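Local coordinates for protein proline dehydrogenase (Deinococcus radiodurans, PDB 4H6Q) that oxidises L-proline to delta-1-pyrroline-5-carboxylate with FAD as cofactor and a quinone as electron acceptor, the first step in degrading proline to glutamate, at residues A[99-102]-A[103-106]. Numbering follows the deposited sequence.
Sequences IKLS and SVGQ. With TFB (tetrahydrofuran-2-carboxylic acid), chain D.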
loop_
_atom_site.group_PDB
_atom_site.type_symbol
_atom_site.label_atom_id
_atom_site.label_comp_id
_atom_site.label_asym_id
_atom_site.label_seq_id
_atom_site.Cartn_x
_atom_site.Cartn_y
_atom_site.Cartn_z
ATOM N N ILE A 99 4.398 3.459 2.784
ATOM C CA ILE A 99 5.682 3.978 2.296
ATOM C C ILE A 99 6.357 2.943 1.427
ATOM O O ILE A 99 6.240 1.724 1.637
ATOM C CB ILE A 99 6.628 4.420 3.444
ATOM C CG1 ILE A 99 7.063 3.245 4.335
ATOM C CG2 ILE A 99 5.942 5.537 4.281
ATOM C CD1 ILE A 99 8.089 3.637 5.421
ATOM N N LYS A 100 7.121 3.444 0.443
ATOM C CA LYS A 100 8.066 2.635 -0.338
ATOM C C LYS A 100 9.436 2.822 0.276
ATOM O O LYS A 100 9.921 3.959 0.405
ATOM C CB LYS A 100 8.091 3.141 -1.801
ATOM C CG LYS A 100 6.861 2.629 -2.563
ATOM C CD LYS A 100 6.775 3.254 -3.940
ATOM C CE LYS A 100 5.634 2.635 -4.750
ATOM N NZ LYS A 100 4.284 2.755 -4.136
ATOM N N LEU A 101 10.090 1.745 0.702
ATOM C CA LEU A 101 11.360 1.960 1.383
ATOM C C LEU A 101 12.458 2.559 0.454
ATOM O O LEU A 101 13.435 3.154 0.922
ATOM C CB LEU A 101 11.845 0.688 2.080
ATOM C CG LEU A 101 10.995 0.340 3.340
ATOM C CD1 LEU A 101 11.226 -1.089 3.770
ATOM C CD2 LEU A 101 11.243 1.317 4.488
ATOM N N SER A 102 12.311 2.398 -0.876
ATOM C CA SER A 102 13.237 3.066 -1.791
ATOM C C SER A 102 13.088 4.594 -1.778
ATOM O O SER A 102 13.973 5.302 -2.278
ATOM C CB SER A 102 13.021 2.579 -3.224
ATOM O OG SER A 102 11.880 3.203 -3.789
ATOM N N SER A 103 12.009 5.130 -1.203
ATOM C CA SER A 103 11.879 6.580 -1.056
ATOM C C SER A 103 12.596 7.107 0.158
ATOM O O SER A 103 12.847 8.321 0.242
ATOM C CB SER A 103 10.436 7.044 -0.998
ATOM O OG SER A 103 9.791 6.635 0.200
ATOM N N VAL A 104 13.001 6.215 1.087
ATOM C CA VAL A 104 13.586 6.694 2.337
ATOM C C VAL A 104 14.953 6.082 2.630
ATOM O O VAL A 104 15.465 6.162 3.749
ATOM C CB VAL A 104 12.603 6.528 3.517
ATOM C CG1 VAL A 104 11.419 7.451 3.316
ATOM C CG2 VAL A 104 12.160 5.073 3.725
ATOM N N GLY A 105 15.570 5.497 1.590
ATOM C CA GLY A 105 16.975 5.146 1.674
ATOM C C GLY A 105 17.363 3.693 1.763
ATOM O O GLY A 105 18.527 3.400 2.020
ATOM N N GLN A 106 16.415 2.774 1.559
ATOM C CA GLN A 106 16.732 1.361 1.575
ATOM C C GLN A 106 17.886 1.000 0.667
ATOM O O GLN A 106 17.860 1.311 -0.506
ATOM C CB GLN A 106 15.485 0.574 1.164
ATOM C CG GLN A 106 15.664 -0.954 1.295
ATOM C CD GLN A 106 14.465 -1.680 0.784
ATOM O OE1 GLN A 106 14.131 -1.600 -0.416
ATOM N NE2 GLN A 106 13.765 -2.378 1.667
HETATM O OA TFB D . 2.086 0.231 -5.024
HETATM C CA TFB D . 1.440 0.361 -6.284
HETATM C C TFB D . 2.103 1.438 -7.117
HETATM O OB TFB D . 1.836 1.504 -8.346
HETATM C CB TFB D . 0.044 0.735 -6.012
HETATM C CG TFB D . 0.101 1.340 -4.686
HETATM C CD TFB D . 1.303 0.827 -3.994
HETATM O OXT TFB D . 2.930 2.281 -6.610
HETATM O O HOH W 1 6.883 6.323 0.200
#
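The carbonyl plane of Leu101 takes a backbone N-H on each face: Val104 N stands 67° out of the plane on one, and Gln106 N, 3.1 Å from Leu101 O, on the opposite one. The Lys100 carbonyl is used differently. Ser103 OG lies in its plane, 2.7 Å from Lys100 O, whereas Ser103 N comes to the same oxygen from above the plane, at 2.9 Å. One serine thus grips this oxygen twice; its chi1 of 69° puts OG between its own N and carbonyl carbon, within reach of Lys100 O. Water 1 extends the link, donating to Ser103 OG and accepting from Lys100 N at 2.9 Å. The Gln106 and Leu101 side chains cross at about a right angle, bringing Gln106 NE2 to 3.5 Å from Leu101 CD1; Gln106 OE1 is hydrogen-bonded to Arg143, and Gln106 NE2 to Thr147 and Gln150. An alanine in place of Ser103 would probably leave Lys100 O without its in-plane donor and water 1 without the hydroxyl it donates to, with Ser103 N still holding that oxygen. The backbone bonds hold two overlapping beta turns just beyond barrel strand 96-99, where Lys100 reaches the other way into the active site. Its NZ, salt-bridged to Asp137, donates to OXT of the bound tetrahydrofuran-2-carboxylic acid at 2.9 Å. The doubly held backbone of Lys100 is therefore consistent with a second shell that helps to position this substrate-binding side chain beside the ligand carboxylate.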